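Local coordinates for protein muramidase (Sodiomyces alcalophilus, PDB 6ZM8) that hydrolyses the glycan strands of bacterial peptidoglycan, acting as a fungal lysozyme (muramidase, EC 3.2.1.17) of glycoside hydrolase family 25, at residues A[116-119]-A[120-123]; A[134-138]-A[139-143]; A[149-152]-A[153-156]. One frame throughout, in Å; residues are numbered along the deposited sequence.

Contact 1: A[116-119]-A[120-123]; sequences WIED and FVTT
Phe120 N donates to Trp116 O and Val121 N to Ile117 O (2.8 Å), two of the four successive i to i+4 backbone bonds that carry helix 110-128 through these eight residues; Thr122 N to Glu118 O and Thr123 N to Asp119 O complete the run. Among side-chain hydroxyls, Thr123 OG1 gives its proton to Asp119 O at 2.7 Å. With OG1 beside its own backbone N (chi1 -60°), the hydroxyl bends back one turn, and it and Thr123 N reach that carbonyl from opposite faces of its plane. With an alanine here, Asp119 O would probably keep just the backbone N-H as donor from this residue, and the hydroxyl's place near Asp119 OD1 would open. Thr122 OG1 stands 2.6 Å from Glu118 OE2, close to a carboxylate whose main partners are Arg150 and Arg154, each in a salt bridge with one of its oxygens. The Glu118 chain bends at chi2 (66°), which brings OE2 back over the next turn. Apolar contacts occupy the inner side of the helix. The side chains of Trp116 and Phe120 run alongside each other in one direction, with Trp116 CZ3 4.1 Å from Phe120 CB; the indole N-H is bound to Ser67 O and the Phe120 ring meets His60. In one of the two conformers of Val121, its CG1 touches Ile117 CG2 at 4.1 Å. The helix is thus amphipathic: its aromatic and aliphatic side packs on strand 93-95 and the neighbouring helices, while the paired charges of Glu118 with two arginines probably favour its ionised form.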
loop_
_atom_site.group_PDB
_atom_site.type_symbol
_atom_site.label_atom_id
_atom_site.label_comp_id
_atom_site.label_asym_id
_atom_site.label_seq_id
_atom_site.Cartn_x
_atom_site.Cartn_y
_atom_site.Cartn_z
ATOM N N TRP A 116 -16.836 -3.061 2.780
ATOM C CA TRP A 116 -16.198 -2.739 1.512
ATOM C C TRP A 116 -14.745 -3.221 1.516
ATOM O O TRP A 116 -14.266 -3.851 0.578
ATOM C CB TRP A 116 -16.291 -1.215 1.271
ATOM C CG TRP A 116 -15.847 -0.794 -0.081
ATOM C CD1 TRP A 116 -16.681 -0.544 -1.132
ATOM C CD2 TRP A 116 -14.504 -0.627 -0.565
ATOM N NE1 TRP A 116 -15.933 -0.226 -2.253
ATOM C CE2 TRP A 116 -14.614 -0.279 -1.937
ATOM C CE3 TRP A 116 -13.228 -0.705 -0.004
ATOM C CZ2 TRP A 116 -13.497 -0.047 -2.736
ATOM C CZ3 TRP A 116 -12.108 -0.486 -0.796
ATOM C CH2 TRP A 116 -12.258 -0.175 -2.154
ATOM N N ILE A 117 -14.042 -2.885 2.599
ATOM C CA ILE A 117 -12.635 -3.308 2.745
ATOM C C ILE A 117 -12.560 -4.839 2.744
ATOM O O ILE A 117 -11.685 -5.409 2.097
ATOM C CB ILE A 117 -12.018 -2.677 3.997
ATOM C CG1 ILE A 117 -12.001 -1.143 3.875
ATOM C CG2 ILE A 117 -10.609 -3.228 4.229
ATOM C CD1 ILE A 117 -11.764 -0.433 5.201
ATOM N N GLU A 118 -13.465 -5.504 3.487
ATOM C CA GLU A 118 -13.483 -6.966 3.493
ATOM C C GLU A 118 -13.641 -7.514 2.083
ATOM O O GLU A 118 -12.992 -8.493 1.693
ATOM C CB GLU A 118 -14.605 -7.443 4.410
ATOM C CG GLU A 118 -14.694 -8.972 4.507
ATOM C CD GLU A 118 -13.487 -9.591 5.170
ATOM O OE1 GLU A 118 -13.235 -9.300 6.349
ATOM O OE2 GLU A 118 -12.727 -10.276 4.481
ATOM N N ASP A 119 -14.544 -6.912 1.299
ATOM C CA ASP A 119 -14.759 -7.376 -0.064
ATOM C C ASP A 119 -13.475 -7.205 -0.897
ATOM O O ASP A 119 -13.089 -8.099 -1.663
ATOM C CB ASP A 119 -15.947 -6.620 -0.666
ATOM C CG ASP A 119 -16.522 -7.228 -1.919
ATOM O OD1 ASP A 119 -16.402 -8.429 -2.127
ATOM O OD2 ASP A 119 -17.164 -6.432 -2.674
ATOM N N PHE A 120 -12.809 -6.068 -0.753
ATOM C CA PHE A 120 -11.542 -5.868 -1.470
ATOM C C PHE A 120 -10.507 -6.919 -1.052
ATOM O O PHE A 120 -9.863 -7.551 -1.902
ATOM C CB PHE A 120 -11.016 -4.443 -1.220
ATOM C CG PHE A 120 -9.772 -4.147 -2.023
ATOM C CD1 PHE A 120 -8.517 -4.602 -1.620
ATOM C CD2 PHE A 120 -9.862 -3.409 -3.200
ATOM C CE1 PHE A 120 -7.386 -4.360 -2.399
ATOM C CE2 PHE A 120 -8.722 -3.142 -3.963
ATOM C CZ PHE A 120 -7.492 -3.626 -3.564
ATOM N N VAL A 121 -10.289 -7.069 0.249
ATOM C CA VAL A 121 -9.149 -7.916 0.643
ATOM C C VAL A 121 -9.457 -9.403 0.388
ATOM O O VAL A 121 -8.546 -10.155 0.083
ATOM C CB VAL A 121 -8.688 -7.659 2.094
ATOM C CG1 VAL A 121 -8.423 -6.172 2.334
ATOM C CG2 VAL A 121 -9.657 -8.174 3.125
ATOM N N THR A 122 -10.710 -9.852 0.591
ATOM C CA THR A 122 -11.050 -11.231 0.271
ATOM C C THR A 122 -10.906 -11.481 -1.224
ATOM O O THR A 122 -10.384 -12.524 -1.646
ATOM C CB THR A 122 -12.465 -11.539 0.776
ATOM O OG1 THR A 122 -12.468 -11.527 2.188
ATOM C CG2 THR A 122 -12.967 -12.884 0.311
ATOM N N THR A 123 -11.381 -10.547 -2.043
ATOM C CA THR A 123 -11.289 -10.718 -3.495
ATOM C C THR A 123 -9.828 -10.729 -3.946
ATOM O O THR A 123 -9.413 -11.577 -4.746
ATOM C CB THR A 123 -12.108 -9.646 -4.210
ATOM O OG1 THR A 123 -13.482 -9.749 -3.804
ATOM C CG2 THR A 123 -12.044 -9.812 -5.719
#

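Contact 2: A[134-138]-A[139-143]; sequences IYTTT and DWWTQ
Strand 134-136 runs at 98° to helix 139-143, their axes 9.3 Å apart at closest, and the chain turns from one into the other at Thr137, the N-cap. Trp141 N bonds to Thr137 O and Thr142 N to Thr138 O. Thr137 OG1 accepts from Trp140 N at 3.1 Å, the capping bond; chi1 of 69° sets the hydroxyl between backbone N and carbonyl carbon, facing the first turn. Asp139 OD1 lies 3.2 Å from Thr137 OG1, a weak contact, and Tyr98 OH bonds to both side chains. Thr142 OG1 donates to Thr138 O at 2.8 Å, on the opposite face of that carbonyl from Thr142 N. Two indoles meet the strand. Thr136 CG2 touches Trp141 CE3 at 3.7 Å. Ile134 CG2 reaches Trp141 CZ3 at 4.0 Å. Thr136 OG1, bonded to Ile96 O, is 3.5 Å from Trp140 CE3. Ser148 O and Thr104 O take the N-H groups of Trp141 and Trp140. This is the strand-to-helix turn of a beta-alpha-beta unit in the barrel: the cap satisfies an N-H of the helix's first turn, and the six-membered ring of Trp141 packs on the strand, while Trp140, touching it at CE3, leads off to Met113 of helix 110-128.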
loop_
_atom_site.group_PDB
_atom_site.type_symbol
_atom_site.label_atom_id
_atom_site.label_comp_id
_atom_site.label_asym_id
_atom_site.label_seq_id
_atom_site.Cartn_x
_atom_site.Cartn_y
_atom_site.Cartn_z
ATOM N N ILE A 134 -2.608 -3.001 4.079
ATOM C CA ILE A 134 -3.515 -1.862 4.220
ATOM C C ILE A 134 -2.691 -0.634 4.592
ATOM O O ILE A 134 -2.016 -0.633 5.633
ATOM C CB ILE A 134 -4.604 -2.139 5.259
ATOM C CG1 ILE A 134 -5.579 -3.175 4.709
ATOM C CG2 ILE A 134 -5.327 -0.841 5.666
ATOM C CD1 ILE A 134 -6.610 -3.668 5.711
ATOM N N TYR A 135 -2.780 0.400 3.740
ATOM C CA TYR A 135 -2.202 1.721 4.020
ATOM C C TYR A 135 -3.332 2.625 4.505
ATOM O O TYR A 135 -4.351 2.780 3.820
ATOM C CB TYR A 135 -1.569 2.311 2.767
ATOM C CG TYR A 135 -1.153 3.770 2.928
ATOM C CD1 TYR A 135 -2.065 4.804 2.715
ATOM C CD2 TYR A 135 0.144 4.117 3.274
ATOM C CE1 TYR A 135 -1.699 6.123 2.839
ATOM C CE2 TYR A 135 0.546 5.445 3.371
ATOM C CZ TYR A 135 -0.387 6.466 3.148
ATOM O OH TYR A 135 -0.048 7.788 3.198
ATOM N N THR A 136 -3.129 3.219 5.672
ATOM C CA THR A 136 -4.122 4.138 6.216
ATOM C C THR A 136 -3.442 5.019 7.273
ATOM O O THR A 136 -2.230 4.964 7.480
ATOM C CB THR A 136 -5.332 3.342 6.777
ATOM O OG1 THR A 136 -6.443 4.229 6.948
ATOM C CG2 THR A 136 -5.033 2.617 8.068
ATOM N N THR A 137 -4.276 5.833 7.938
ATOM C CA THR A 137 -3.866 6.576 9.109
ATOM C C THR A 137 -4.759 6.174 10.268
ATOM O O THR A 137 -5.912 5.778 10.090
ATOM C CB THR A 137 -3.935 8.093 8.898
ATOM O OG1 THR A 137 -5.317 8.446 8.802
ATOM C CG2 THR A 137 -3.157 8.529 7.672
ATOM N N THR A 138 -4.238 6.311 11.501
ATOM C CA THR A 138 -5.040 5.910 12.640
ATOM C C THR A 138 -6.305 6.772 12.767
ATOM O O THR A 138 -7.378 6.253 13.098
ATOM C CB THR A 138 -4.201 5.914 13.918
ATOM O OG1 THR A 138 -3.165 4.983 13.673
ATOM C CG2 THR A 138 -5.007 5.543 15.139
ATOM N N ASP A 139 -6.169 8.058 12.515
ATOM C CA ASP A 139 -7.325 8.948 12.638
ATOM C C ASP A 139 -8.378 8.644 11.565
ATOM O O ASP A 139 -9.582 8.623 11.885
ATOM C CB ASP A 139 -6.881 10.423 12.640
ATOM C CG ASP A 139 -5.976 10.807 11.475
ATOM O OD1 ASP A 139 -4.876 10.236 11.383
ATOM O OD2 ASP A 139 -6.386 11.677 10.671
ATOM N N TRP A 140 -7.974 8.412 10.321
ATOM C CA TRP A 140 -8.987 8.077 9.299
ATOM C C TRP A 140 -9.662 6.760 9.661
ATOM O O TRP A 140 -10.878 6.607 9.597
ATOM C CB TRP A 140 -8.366 7.999 7.897
ATOM C CG TRP A 140 -9.413 7.769 6.833
ATOM C CD1 TRP A 140 -10.059 8.736 6.138
ATOM C CD2 TRP A 140 -9.972 6.519 6.398
ATOM N NE1 TRP A 140 -10.989 8.197 5.283
ATOM C CE2 TRP A 140 -10.974 6.833 5.440
ATOM C CE3 TRP A 140 -9.767 5.174 6.739
ATOM C CZ2 TRP A 140 -11.757 5.859 4.844
ATOM C CZ3 TRP A 140 -10.578 4.201 6.164
ATOM C CH2 TRP A 140 -11.567 4.545 5.231
ATOM N N TRP A 141 -8.836 5.777 10.034
ATOM C CA TRP A 141 -9.358 4.444 10.335
ATOM C C TRP A 141 -10.345 4.506 11.491
ATOM O O TRP A 141 -11.381 3.811 11.500
ATOM C CB TRP A 141 -8.168 3.516 10.668
ATOM C CG TRP A 141 -8.545 2.071 10.718
ATOM C CD1 TRP A 141 -8.769 1.305 11.836
ATOM C CD2 TRP A 141 -8.698 1.215 9.587
ATOM N NE1 TRP A 141 -9.044 0.018 11.461
ATOM C CE2 TRP A 141 -9.011 -0.072 10.095
ATOM C CE3 TRP A 141 -8.564 1.387 8.199
ATOM C CZ2 TRP A 141 -9.220 -1.170 9.269
ATOM C CZ3 TRP A 141 -8.765 0.300 7.377
ATOM C CH2 TRP A 141 -9.083 -0.975 7.912
ATOM N N THR A 142 -10.038 5.310 12.492
ATOM C CA THR A 142 -10.950 5.450 13.635
ATOM C C THR A 142 -12.293 6.039 13.187
ATOM O O THR A 142 -13.354 5.496 13.502
ATOM C CB THR A 142 -10.270 6.286 14.730
ATOM O OG1 THR A 142 -9.101 5.603 15.193
ATOM C CG2 THR A 142 -11.181 6.542 15.893
ATOM N N GLN A 143 -12.241 7.142 12.468
ATOM C CA GLN A 143 -13.508 7.782 12.106
ATOM C C GLN A 143 -14.323 6.962 11.124
ATOM O O GLN A 143 -15.564 6.981 11.147
ATOM C CB GLN A 143 -13.179 9.107 11.452
ATOM C CG GLN A 143 -12.573 10.050 12.430
ATOM C CD GLN A 143 -12.303 11.401 11.845
ATOM O OE1 GLN A 143 -12.986 11.924 11.004
ATOM N NE2 GLN A 143 -11.456 12.213 12.479
#

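Contact 3: A[149-152]-A[153-156]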
loop_
_atom_site.group_PDB
_atom_site.type_symbol
_atom_site.label_atom_id
_atom_site.label_comp_id
_atom_site.label_asym_id
_atom_site.label_seq_id
_atom_site.Cartn_x
_atom_site.Cartn_y
_atom_site.Cartn_z
ATOM N N ASN A 149 -10.811 -3.834 14.166
ATOM C CA ASN A 149 -9.697 -4.787 14.263
ATOM C C ASN A 149 -9.818 -5.936 13.258
ATOM O O ASN A 149 -9.025 -6.868 13.342
ATOM C CB ASN A 149 -9.546 -5.334 15.666
ATOM C CG ASN A 149 -10.706 -6.177 16.093
ATOM O OD1 ASN A 149 -11.577 -6.526 15.321
ATOM N ND2 ASN A 149 -10.704 -6.538 17.383
ATOM N N ARG A 150 -10.749 -5.871 12.313
ATOM C CA ARG A 150 -11.120 -7.049 11.523
ATOM C C ARG A 150 -10.048 -7.538 10.579
ATOM O O ARG A 150 -10.121 -8.683 10.149
ATOM C CB ARG A 150 -12.441 -6.804 10.806
ATOM C CG ARG A 150 -13.539 -6.915 11.900
ATOM C CD ARG A 150 -14.948 -7.192 11.471
ATOM N NE ARG A 150 -14.976 -7.374 10.025
ATOM C CZ ARG A 150 -15.472 -8.375 9.316
ATOM N NH1 ARG A 150 -16.069 -9.434 9.877
ATOM N NH2 ARG A 150 -15.306 -8.280 8.003
ATOM N N PHE A 151 -9.097 -6.688 10.210
ATOM C CA PHE A 151 -8.130 -7.022 9.153
ATOM C C PHE A 151 -6.738 -7.281 9.707
ATOM O O PHE A 151 -5.880 -7.729 8.931
ATOM C CB PHE A 151 -8.077 -5.904 8.111
ATOM C CG PHE A 151 -9.461 -5.620 7.601
ATOM C CD1 PHE A 151 -10.125 -6.527 6.786
ATOM C CD2 PHE A 151 -10.127 -4.484 7.991
ATOM C CE1 PHE A 151 -11.457 -6.327 6.443
ATOM C CE2 PHE A 151 -11.466 -4.290 7.635
ATOM C CZ PHE A 151 -12.119 -5.206 6.863
ATOM N N ALA A 152 -6.476 -7.025 10.984
ATOM C CA ALA A 152 -5.102 -7.013 11.476
ATOM C C ALA A 152 -4.414 -8.376 11.420
ATOM O O ALA A 152 -3.201 -8.438 11.217
ATOM C CB ALA A 152 -5.055 -6.475 12.886
ATOM N N ASN A 153 -5.174 -9.466 11.530
ATOM C CA ASN A 153 -4.589 -10.823 11.522
ATOM C C ASN A 153 -4.436 -11.403 10.102
ATOM O O ASN A 153 -4.076 -12.566 9.910
ATOM C CB ASN A 153 -5.490 -11.757 12.321
ATOM C CG ASN A 153 -4.933 -13.149 12.421
ATOM O OD1 ASN A 153 -3.807 -13.367 12.884
ATOM N ND2 ASN A 153 -5.728 -14.109 12.018
ATOM N N ARG A 154 -4.765 -10.643 9.118
ATOM C CA ARG A 154 -4.499 -11.000 7.728
ATOM C C ARG A 154 -3.600 -10.002 6.999
ATOM O O ARG A 154 -2.746 -10.398 6.211
ATOM C CB ARG A 154 -5.811 -11.120 6.933
ATOM C CG ARG A 154 -6.613 -12.362 7.286
ATOM C CD ARG A 154 -8.004 -12.361 6.667
ATOM N NE ARG A 154 -8.815 -11.326 7.277
ATOM C CZ ARG A 154 -9.969 -10.868 6.764
ATOM N NH1 ARG A 154 -10.411 -11.361 5.604
ATOM N NH2 ARG A 154 -10.662 -9.956 7.397
ATOM N N CYS A 155 -3.863 -8.724 7.193
ATOM C CA CYS A 155 -3.323 -7.659 6.324
ATOM C C CYS A 155 -2.240 -6.899 7.061
ATOM O O CYS A 155 -2.527 -6.216 8.039
ATOM C CB CYS A 155 -4.422 -6.676 5.955
ATOM S SG CYS A 155 -5.755 -7.436 4.999
ATOM N N PRO A 156 -0.987 -6.948 6.580
ATOM C CA PRO A 156 0.049 -6.137 7.209
ATOM C C PRO A 156 -0.313 -4.641 7.143
ATOM O O PRO A 156 -0.876 -4.183 6.130
ATOM C CB PRO A 156 1.304 -6.425 6.367
ATOM C CG PRO A 156 1.013 -7.805 5.754
ATOM C CD PRO A 156 -0.472 -7.762 5.464
HETATM O O HOH W 1 -7.788 -9.297 12.982
HETATM O O HOH W 2 -7.909 -10.521 9.913
#
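Phe151 O takes both Cys155 N (2.8 Å) and Arg154 N (3.1 Å), so the loop between helix 138-145 and strand 157-160 folds back on itself, overlapping the end of the type I turn of Asn149 to Ala152. The two donors differ in approach: Cys155 N comes almost straight in line with the carbonyl, at a C=O...N angle of 179°, whereas Arg154 N sits well above the carbonyl plane. The Arg154 side chain then returns to the turn. Bent at chi3 (-68°), it brings NH2 to Arg150 O at 3.1 Å; the oxygen lies in the guanidinium plane, while NH2 stands above the carbonyl plane of Arg150. Water 2 joins the same edge, accepting from Arg154 NE and donating to Arg150 O, so this carbonyl is held by the guanidinium both directly and through water. Water 1 links the turn in a similar way, donating to Asn149 O and accepting from Asn153 N. The Phe151 ring is met by Arg154 NH2, 3.5 Å from CD1, with ring and guanidinium planes 26° apart, and Arg150 CB rests over the centre of one ring face. Phe151 CB also packs against Cys155 SG at 4.2 Å. Both arginines turn toward helix 110-128, where each makes a salt bridge with Glu118, and Arg154 has a cation-pi contact with Trp131. The two guanidinium groups come within 5.0 Å, Arg150 NH2 to Arg154 NH2; both face the same carboxylate, whose negative charge probably makes their pairing favourable. The loop is thus probably held in shape without regular secondary structure: backbone carbonyls satisfy arginine and main-chain N-H groups, bound waters complete the links, and the Phe151 ring is buried against the helix.

Overall arrangement
The three contacts meet round one cluster, apolar within and charged at its edge, that ties helix 110-128 and the 149-156 loop to the sheet. Contacts 1 and 3, their centres about 12 Å apart, share the salt bridges Glu118 OE2 to Arg154 NH1 and Glu118 OE1 to Arg150 NH2, both 2.8 Å. Beside them Ile117 CG2 packs on Phe151 CZ at 3.6 Å. Contact 2, its centre about 16 Å from that of contact 1 and about 13 Å from that of contact 3, adds Trp141, whose CH2 is 3.7 Å from Phe151 CD2 and CZ3 3.8 Å from Ile117 CD1. Ile134 N probably bonds to Pro156 O, starting the pairing of strands 133-136 and 157-160.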